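Local coordinates for penicillin-binding protein 2B (Streptococcus pneumoniae, PDB 2WAD) that probably acts as a penicillin-binding transpeptidase that forms peptide cross-links between glycan strands of cell-wall peptidoglycan during peripheral wall synthesis, at residues V387-T392 and E441-A446; D410-F415 and P420-Y425; L427-F432 and T595-T600. All blocks are in the same frame, centred on the assembly; numbering follows the deposited sequence.

Contact 1 of 3, residues V387-T392 and E441-A446; sequences VVKAAT and EYSSNA. Unlike the reference sequence in segment 441-446: A446 (reference Thr).
K389 reaches across to S443 and N445, bringing together two motifs of the penicillin-binding transpeptidase fold: the SxxK motif at the start of helix 389-398 and the SxN motif between helices 436-442 and 445-455. The lysine lies beside S386, the residue thought to form the acyl-ester intermediate.

Three hydrogen bonds to one amine make the contact. K389 NZ approaches N445 OD1 at 2.6 Å, well above the plane of the amide carbonyl, and meets the backbone oxygen S443 O at 2.9 Å, again from over the carbonyl plane. The hydroxyl of the same serine is the third partner, with K389 NZ 3.1 Å from S443 OG. NZ is also hydrogen-bonded to S386 OG, so four oxygens surround it. S443 OG is shared in turn with S386 and with K615, consistent with the hydroxyl and amine network of a serine transpeptidase.

The lysine chain adds close approaches of its methylenes to oxygens of the same loop; it runs straight beyond CG (chi2 175°) and crosses the N445 side chain nearly at right angles. F517 packs on both of these side chains.

The turn of the backbone brings S443 and N445 to the lysine. S443 has positive phi (62°) and is the C-prime residue of a Schellman motif ending helix 436-442; its OG lies opposite its backbone N (chi1 -156°), where the amine meets it. S444 follows as N-cap of helix 445-455, its OG also bonded to D410. Beside the amine, K389 CE lies 3.2 Å from N445 OD1.

Contact 2 of 3, residues D410-F415 and P420-Y425; sequences DQPIVF and PIYSWY. Unlike the reference sequence in segment 410-415: P412 (reference Ser). Unlike the reference sequence in segment 420-425: Y422 (reference Asn).
The D410 carboxylate lies at the hydroxyl edge of the Y425 ring, and the phenol donates to it, with Y425 OH 2.6 Å from D410 OD2. The hydroxyl comes from above the carboxylate plane, 36° out of it, and the carboxylate and ring planes are inclined to each other. D410 swings CG anti to its own nitrogen (chi1 -166°) to face the tyrosine, whose ring carries S423 CB against one face, near the rim. OD2 also serves S444. The other carboxylate oxygen takes a bond from a water that in turn contacts S423 OG, a hydroxyl whose main partner is the backbone N of N445.

Farther along, toward the turn, a single antiparallel bridge, the hydrogen-bonded pair I413 and I421, ties the two arms of this irregular hairpin-like loop between strands 408-410 and 432-434. I413 N donates to I421 O at 3.0 Å, and I421 N to I413 O at 2.9 Å. A second water bridges Q411 O and I421 O where the arms spread.

Apolar side chains line the bridge. P412 CB and CG both sit 3.5 Å from Y422 CE1, the tyrosine ring crossing the pyrrolidine at a slant. V414 and P420 run alongside each other, touching through CG2 and CB. The end of I421 is twisted away from a staggered position (chi2 146°), and it is there that I421 CD1 meets F415 CE2 at 4.1 Å. One face of that phenylalanine ring carries I413 CG2, near its rim, while V449 of helix 445-455 packs on both I413 and F415.

Contact 3 of 3, residues L427-F432 and T595-T600; sequences LAYGSF and TSPLTT. Unlike the reference sequence in segment 427-432: L427 (reference Gln). Unlike the reference sequence in segment 595-600: P597 (reference Gly).
Y429 and L598, each at the third position of a type I beta turn (L427 to G430 and S596 to T599), mark the nearest approach of the two backbones, their CA atoms 9.6 Å apart, so the contact is made by side chains alone. L598 points into the other loop and divides its two methyl groups between two rings. L598 CD2 packs on the tyrosine, 3.7 Å from Y429 CE2, and the leucine and tyrosine side chains pass one another head to tail. L598 CD1 meets the phenylalanine that reaches toward it from across the interface, 4.0 Å from F432 CZ. F432 carries its ring with CG between the backbone N and the carbonyl carbon (chi1 57°), which sends CZ to the leucine. At the outer margin the phenol rests on the proline: Y429 OH is 3.3 Å from P597 CB, and the two side chains run at a slant to each other.

The turn that presents P597 and L598 is held by its own serine, since L598 N donates to S596 OG at 2.9 Å in an ST turn. Y425 and Y442 also pack on L598. This loop, between helix 578-593 and strand 613-616, is fastened to the end of helix 436-442 by bonds of T599 and T600 to E441, while F432 begins strand 432-434 and pairs with D410 of strand 408-410.

All three contacts lie in the transpeptidase domain, their centres 13 to 14 Å apart. Contact 2 is nested within the loop that contact 1 closes; contact 3 opens just after contact 2, and its segments alternate with those of contact 1. The junction between helices 436-442 and 445-455 ties the group together, because it touches the loops of both other contacts; Y442 O, for example, bonds to W424 NE1 of contact 2. Contacts 2 and 3 share the pairing of strands 408-410 and 432-434. The largely buried catalytic-motif residues of contact 1 are thus flanked by two more exposed loop contacts, in a domain whose active site is known to be highly flexible.

Contact 1 of 3, residues V387-T392 and E441-A446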
loop_
_atom_site.group_PDB
_atom_site.type_symbol
_atom_site.label_atom_id
_atom_site.label_comp_id
_atom_site.label_asym_id
_atom_site.label_seq_id
_atom_site.Cartn_x
_atom_site.Cartn_y
_atom_site.Cartn_z
ATOM N N VAL A 387 20.238 -13.259 7.064
ATOM C CA VAL A 387 20.173 -12.791 5.685
ATOM C C VAL A 387 20.976 -11.498 5.504
ATOM O O VAL A 387 21.587 -11.307 4.475
ATOM C CB VAL A 387 18.738 -12.641 5.183
ATOM C CG1 VAL A 387 18.070 -14.019 5.150
ATOM C CG2 VAL A 387 17.937 -11.671 6.082
ATOM N N VAL A 388 21.032 -10.652 6.522
ATOM C CA VAL A 388 21.579 -9.316 6.385
ATOM C C VAL A 388 23.101 -9.248 6.413
ATOM O O VAL A 388 23.646 -8.158 6.317
ATOM C CB VAL A 388 21.074 -8.344 7.485
ATOM C CG1 VAL A 388 19.529 -8.277 7.535
ATOM C CG2 VAL A 388 21.715 -8.668 8.821
ATOM N N LYS A 389 23.795 -10.382 6.511
ATOM C CA LYS A 389 25.226 -10.349 6.732
ATOM C C LYS A 389 26.046 -9.684 5.624
ATOM O O LYS A 389 27.108 -9.110 5.874
ATOM C CB LYS A 389 25.736 -11.740 7.122
ATOM C CG LYS A 389 25.318 -12.103 8.534
ATOM C CD LYS A 389 25.707 -13.527 8.925
ATOM C CE LYS A 389 25.286 -13.774 10.369
ATOM N NZ LYS A 389 25.511 -15.147 10.915
ATOM N N ALA A 390 25.540 -9.731 4.399
ATOM C CA ALA A 390 26.174 -9.052 3.271
ATOM C C ALA A 390 26.162 -7.525 3.391
ATOM O O ALA A 390 27.065 -6.846 2.867
ATOM C CB ALA A 390 25.506 -9.448 1.990
ATOM N N ALA A 391 25.154 -6.973 4.067
ATOM C CA ALA A 391 25.117 -5.524 4.245
ATOM C C ALA A 391 26.147 -5.103 5.295
ATOM O O ALA A 391 26.773 -4.048 5.168
ATOM C CB ALA A 391 23.697 -5.013 4.583
ATOM N N THR A 392 26.346 -5.921 6.323
ATOM C CA THR A 392 27.353 -5.612 7.350
ATOM C C THR A 392 28.778 -5.631 6.831
ATOM O O THR A 392 29.577 -4.771 7.202
ATOM C CB THR A 392 27.300 -6.601 8.518
ATOM O OG1 THR A 392 25.947 -6.685 8.986
ATOM C CG2 THR A 392 28.198 -6.120 9.634
ATOM N N GLU A 441 29.136 -17.947 3.108
ATOM C CA GLU A 441 28.824 -19.369 2.866
ATOM C C GLU A 441 28.418 -20.116 4.136
ATOM O O GLU A 441 27.432 -20.872 4.115
ATOM C CB GLU A 441 29.968 -20.099 2.159
ATOM C CG GLU A 441 29.707 -21.581 1.904
ATOM C CD GLU A 441 30.860 -22.280 1.165
ATOM O OE1 GLU A 441 31.856 -21.613 0.812
ATOM O OE2 GLU A 441 30.768 -23.506 0.929
ATOM N N TYR A 442 29.142 -19.845 5.229
ATOM C CA TYR A 442 28.931 -20.498 6.521
ATOM C C TYR A 442 28.033 -19.754 7.502
ATOM O O TYR A 442 27.632 -20.298 8.541
ATOM C CB TYR A 442 30.263 -20.738 7.228
ATOM C CG TYR A 442 31.354 -21.361 6.402
ATOM C CD1 TYR A 442 31.068 -22.137 5.282
ATOM C CD2 TYR A 442 32.688 -21.185 6.757
ATOM C CE1 TYR A 442 32.096 -22.701 4.521
ATOM C CE2 TYR A 442 33.711 -21.754 6.015
ATOM C CZ TYR A 442 33.418 -22.499 4.895
ATOM O OH TYR A 442 34.469 -23.040 4.170
ATOM N N SER A 443 27.708 -18.511 7.165
ATOM C CA SER A 443 26.939 -17.647 8.054
ATOM C C SER A 443 27.689 -17.394 9.354
ATOM O O SER A 443 27.137 -17.545 10.438
ATOM C CB SER A 443 25.526 -18.189 8.315
ATOM O OG SER A 443 24.623 -17.140 8.683
ATOM N N SER A 444 28.953 -17.018 9.225
ATOM C CA SER A 444 29.791 -16.772 10.391
ATOM C C SER A 444 29.369 -15.510 11.133
ATOM O O SER A 444 29.373 -14.412 10.558
ATOM C CB SER A 444 31.245 -16.609 9.935
ATOM O OG SER A 444 32.012 -16.035 10.972
ATOM N N ASN A 445 29.023 -15.648 12.408
ATOM C CA ASN A 445 28.883 -14.460 13.252
ATOM C C ASN A 445 30.229 -13.804 13.607
ATOM O O ASN A 445 30.280 -12.590 13.792
ATOM C CB ASN A 445 28.115 -14.764 14.543
ATOM C CG ASN A 445 26.610 -14.904 14.341
ATOM O OD1 ASN A 445 26.020 -14.416 13.367
ATOM N ND2 ASN A 445 25.966 -15.549 15.306
ATOM N N ALA A 446 31.307 -14.582 13.713
ATOM C CA ALA A 446 32.612 -14.028 14.099
ATOM C C ALA A 446 33.070 -12.964 13.111
ATOM O O ALA A 446 33.673 -11.957 13.507
ATOM C CB ALA A 446 33.684 -15.104 14.207
#

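Contact 2 of 3, residues D410-F415 and P420-Y425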
loop_
_atom_site.group_PDB
_atom_site.type_symbol
_atom_site.label_atom_id
_atom_site.label_comp_id
_atom_site.label_asym_id
_atom_site.label_seq_id
_atom_site.Cartn_x
_atom_site.Cartn_y
_atom_site.Cartn_z
ATOM N N ASP A 410 37.683 -16.964 12.503
ATOM C CA ASP A 410 36.433 -17.368 13.120
ATOM C C ASP A 410 36.783 -17.970 14.481
ATOM O O ASP A 410 37.491 -18.977 14.556
ATOM C CB ASP A 410 35.721 -18.392 12.234
ATOM C CG ASP A 410 34.284 -18.599 12.636
ATOM O OD1 ASP A 410 34.011 -18.991 13.792
ATOM O OD2 ASP A 410 33.411 -18.344 11.781
ATOM N N GLN A 411 36.295 -17.325 15.538
ATOM C CA GLN A 411 36.510 -17.720 16.933
ATOM C C GLN A 411 35.327 -17.170 17.727
ATOM O O GLN A 411 34.639 -16.250 17.260
ATOM C CB GLN A 411 37.812 -17.088 17.456
ATOM C CG GLN A 411 37.841 -15.577 17.199
ATOM C CD GLN A 411 39.196 -14.939 17.450
ATOM O OE1 GLN A 411 39.875 -15.292 18.408
ATOM N NE2 GLN A 411 39.595 -14.000 16.589
ATOM N N PRO A 412 35.071 -17.727 18.920
ATOM C CA PRO A 412 34.035 -17.113 19.750
ATOM C C PRO A 412 34.474 -15.683 20.059
ATOM O O PRO A 412 35.663 -15.434 20.154
ATOM C CB PRO A 412 34.027 -17.948 21.037
ATOM C CG PRO A 412 34.873 -19.183 20.753
ATOM C CD PRO A 412 35.750 -18.860 19.574
ATOM N N ILE A 413 33.533 -14.758 20.217
ATOM C CA ILE A 413 33.882 -13.373 20.428
ATOM C C ILE A 413 33.537 -13.096 21.871
ATOM O O ILE A 413 32.398 -13.280 22.274
ATOM C CB ILE A 413 33.046 -12.418 19.557
ATOM C CG1 ILE A 413 33.219 -12.707 18.059
ATOM C CG2 ILE A 413 33.263 -10.969 19.981
ATOM C CD1 ILE A 413 34.634 -12.879 17.584
ATOM N N VAL A 414 34.531 -12.686 22.648
ATOM C CA VAL A 414 34.357 -12.529 24.088
ATOM C C VAL A 414 34.711 -11.114 24.533
ATOM O O VAL A 414 35.886 -10.739 24.532
ATOM C CB VAL A 414 35.220 -13.557 24.883
ATOM C CG1 VAL A 414 34.882 -13.450 26.370
ATOM C CG2 VAL A 414 34.931 -14.974 24.402
ATOM N N PHE A 415 33.695 -10.335 24.882
ATOM C CA PHE A 415 33.878 -8.967 25.355
ATOM C C PHE A 415 33.519 -8.984 26.840
ATOM O O PHE A 415 32.590 -9.702 27.218
ATOM C CB PHE A 415 32.854 -8.017 24.698
ATOM C CG PHE A 415 32.918 -7.937 23.189
ATOM C CD1 PHE A 415 34.058 -7.481 22.535
ATOM C CD2 PHE A 415 31.802 -8.271 22.430
ATOM C CE1 PHE A 415 34.111 -7.391 21.140
ATOM C CE2 PHE A 415 31.832 -8.173 21.043
ATOM C CZ PHE A 415 32.978 -7.720 20.386
ATOM N N PRO A 420 29.693 -14.931 25.648
ATOM C CA PRO A 420 30.489 -15.173 24.450
ATOM C C PRO A 420 29.572 -15.360 23.247
ATOM O O PRO A 420 28.474 -15.906 23.402
ATOM C CB PRO A 420 31.192 -16.499 24.749
ATOM C CG PRO A 420 31.099 -16.688 26.198
ATOM C CD PRO A 420 29.802 -16.041 26.609
ATOM N N ILE A 421 30.004 -14.895 22.074
ATOM C CA ILE A 421 29.205 -15.019 20.855
ATOM C C ILE A 421 29.748 -16.134 19.966
ATOM O O ILE A 421 30.949 -16.140 19.643
ATOM C CB ILE A 421 29.197 -13.689 20.039
ATOM C CG1 ILE A 421 28.451 -12.581 20.791
ATOM C CG2 ILE A 421 28.578 -13.892 18.683
ATOM C CD1 ILE A 421 29.062 -11.199 20.528
ATOM N N TYR A 422 28.853 -17.033 19.548
ATOM C CA TYR A 422 29.187 -18.173 18.675
ATOM C C TYR A 422 28.339 -18.146 17.409
ATOM O O TYR A 422 27.358 -17.396 17.322
ATOM C CB TYR A 422 28.905 -19.510 19.380
ATOM C CG TYR A 422 29.719 -19.747 20.626
ATOM C CD1 TYR A 422 30.977 -20.317 20.556
ATOM C CD2 TYR A 422 29.235 -19.378 21.873
ATOM C CE1 TYR A 422 31.735 -20.521 21.690
ATOM C CE2 TYR A 422 29.990 -19.577 23.015
ATOM C CZ TYR A 422 31.237 -20.156 22.922
ATOM O OH TYR A 422 31.999 -20.365 24.064
ATOM N N SER A 423 28.703 -18.995 16.449
ATOM C CA SER A 423 27.897 -19.192 15.251
ATOM C C SER A 423 27.074 -20.463 15.456
ATOM O O SER A 423 27.173 -21.089 16.508
ATOM C CB SER A 423 28.802 -19.321 14.023
ATOM O OG SER A 423 29.416 -18.074 13.735
ATOM N N TRP A 424 26.276 -20.848 14.469
ATOM C CA TRP A 424 25.428 -22.034 14.588
ATOM C C TRP A 424 26.248 -23.304 14.842
ATOM O O TRP A 424 25.773 -24.226 15.483
ATOM C CB TRP A 424 24.543 -22.194 13.345
ATOM C CG TRP A 424 25.272 -22.495 12.057
ATOM C CD1 TRP A 424 25.718 -21.587 11.123
ATOM C CD2 TRP A 424 25.584 -23.792 11.528
ATOM N NE1 TRP A 424 26.275 -22.245 10.048
ATOM C CE2 TRP A 424 26.221 -23.598 10.281
ATOM C CE3 TRP A 424 25.395 -25.100 11.990
ATOM C CZ2 TRP A 424 26.659 -24.663 9.495
ATOM C CZ3 TRP A 424 25.837 -26.161 11.192
ATOM C CH2 TRP A 424 26.458 -25.930 9.962
ATOM N N TYR A 425 27.492 -23.324 14.377
ATOM C CA TYR A 425 28.371 -24.482 14.537
ATOM C C TYR A 425 29.244 -24.513 15.808
ATOM O O TYR A 425 30.027 -25.437 15.993
ATOM C CB TYR A 425 29.254 -24.603 13.291
ATOM C CG TYR A 425 29.809 -23.305 12.727
ATOM C CD1 TYR A 425 29.210 -22.694 11.625
ATOM C CD2 TYR A 425 30.949 -22.716 13.263
ATOM C CE1 TYR A 425 29.711 -21.523 11.079
ATOM C CE2 TYR A 425 31.471 -21.541 12.727
ATOM C CZ TYR A 425 30.857 -20.955 11.628
ATOM O OH TYR A 425 31.384 -19.796 11.082
HETATM O O HOH W 1 31.793 -18.017 14.710
HETATM O O HOH W 2 32.042 -16.304 16.883
#

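Contact 3 of 3, residues L427-F432 and T595-T600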
loop_
_atom_site.group_PDB
_atom_site.type_symbol
_atom_site.label_atom_id
_atom_site.label_comp_id
_atom_site.label_asym_id
_atom_site.label_seq_id
_atom_site.Cartn_x
_atom_site.Cartn_y
_atom_site.Cartn_z
ATOM N N LEU A 427 31.637 -24.837 18.650
ATOM C CA LEU A 427 33.020 -25.220 18.894
ATOM C C LEU A 427 33.456 -26.362 17.975
ATOM O O LEU A 427 34.634 -26.756 17.944
ATOM C CB LEU A 427 33.167 -25.595 20.378
ATOM C CG LEU A 427 32.822 -24.428 21.317
ATOM C CD1 LEU A 427 32.564 -24.795 22.790
ATOM C CD2 LEU A 427 33.938 -23.376 21.187
ATOM N N ALA A 428 32.511 -26.852 17.178
ATOM C CA ALA A 428 32.698 -28.066 16.389
ATOM C C ALA A 428 33.948 -28.118 15.507
ATOM O O ALA A 428 34.553 -29.180 15.358
ATOM C CB ALA A 428 31.424 -28.395 15.575
ATOM N N TYR A 429 34.346 -27.000 14.910
ATOM C CA TYR A 429 35.580 -26.991 14.123
ATOM C C TYR A 429 36.673 -26.124 14.732
ATOM O O TYR A 429 37.550 -25.660 14.008
ATOM C CB TYR A 429 35.300 -26.545 12.688
ATOM C CG TYR A 429 34.339 -27.491 12.033
ATOM C CD1 TYR A 429 34.799 -28.496 11.195
ATOM C CD2 TYR A 429 32.978 -27.439 12.322
ATOM C CE1 TYR A 429 33.919 -29.404 10.623
ATOM C CE2 TYR A 429 32.097 -28.345 11.755
ATOM C CZ TYR A 429 32.575 -29.321 10.911
ATOM O OH TYR A 429 31.724 -30.244 10.351
ATOM N N GLY A 430 36.603 -25.886 16.039
ATOM C CA GLY A 430 37.534 -24.958 16.682
ATOM C C GLY A 430 37.565 -23.578 16.040
ATOM O O GLY A 430 36.556 -23.111 15.495
ATOM N N SER A 431 38.725 -22.930 16.117
ATOM C CA SER A 431 38.965 -21.636 15.471
ATOM C C SER A 431 39.698 -21.843 14.151
ATOM O O SER A 431 40.530 -22.742 14.014
ATOM C CB SER A 431 39.828 -20.752 16.372
ATOM O OG SER A 431 39.106 -20.471 17.553
ATOM N N PHE A 432 39.384 -21.013 13.167
ATOM C CA PHE A 432 39.933 -21.234 11.844
ATOM C C PHE A 432 39.828 -19.969 11.004
ATOM O O PHE A 432 38.986 -19.106 11.252
ATOM C CB PHE A 432 39.231 -22.420 11.155
ATOM C CG PHE A 432 37.746 -22.259 11.041
ATOM C CD1 PHE A 432 36.901 -22.786 12.012
ATOM C CD2 PHE A 432 37.191 -21.552 9.980
ATOM C CE1 PHE A 432 35.519 -22.620 11.933
ATOM C CE2 PHE A 432 35.809 -21.382 9.887
ATOM C CZ PHE A 432 34.972 -21.903 10.881
ATOM N N THR A 595 30.483 -27.116 -0.960
ATOM C CA THR A 595 30.613 -28.529 -0.601
ATOM C C THR A 595 31.269 -28.741 0.755
ATOM O O THR A 595 31.825 -29.808 1.020
ATOM C CB THR A 595 31.434 -29.289 -1.643
ATOM O OG1 THR A 595 32.729 -28.680 -1.739
ATOM C CG2 THR A 595 30.735 -29.249 -3.022
ATOM N N SER A 596 31.178 -27.736 1.621
ATOM C CA SER A 596 31.729 -27.832 2.972
ATOM C C SER A 596 30.664 -28.392 3.925
ATOM O O SER A 596 29.461 -28.224 3.715
ATOM C CB SER A 596 32.223 -26.447 3.414
ATOM O OG SER A 596 32.430 -26.339 4.817
ATOM N N PRO A 597 31.100 -29.060 4.997
ATOM C CA PRO A 597 30.124 -29.369 6.041
ATOM C C PRO A 597 29.444 -28.111 6.622
ATOM O O PRO A 597 28.399 -28.231 7.282
ATOM C CB PRO A 597 30.931 -30.113 7.109
ATOM C CG PRO A 597 32.339 -30.233 6.579
ATOM C CD PRO A 597 32.472 -29.526 5.281
ATOM N N LEU A 598 29.988 -26.925 6.340
ATOM C CA LEU A 598 29.430 -25.680 6.879
ATOM C C LEU A 598 28.616 -24.894 5.857
ATOM O O LEU A 598 28.082 -23.833 6.176
ATOM C CB LEU A 598 30.518 -24.767 7.485
ATOM C CG LEU A 598 31.308 -25.391 8.632
ATOM C CD1 LEU A 598 32.445 -24.484 9.091
ATOM C CD2 LEU A 598 30.392 -25.761 9.788
ATOM N N THR A 599 28.558 -25.387 4.625
ATOM C CA THR A 599 27.723 -24.767 3.622
ATOM C C THR A 599 26.273 -24.780 4.099
ATOM O O THR A 599 25.737 -25.834 4.469
ATOM C CB THR A 599 27.828 -25.503 2.289
ATOM O OG1 THR A 599 29.147 -25.314 1.760
ATOM C CG2 THR A 599 26.795 -24.930 1.298
ATOM N N THR A 600 25.638 -23.610 4.090
ATOM C CA THR A 600 24.340 -23.470 4.735
ATOM C C THR A 600 23.146 -23.578 3.786
ATOM O O THR A 600 22.014 -23.765 4.237
ATOM C CB THR A 600 24.213 -22.114 5.467
ATOM O OG1 THR A 600 24.506 -21.050 4.546
ATOM C CG2 THR A 600 25.169 -22.049 6.685
#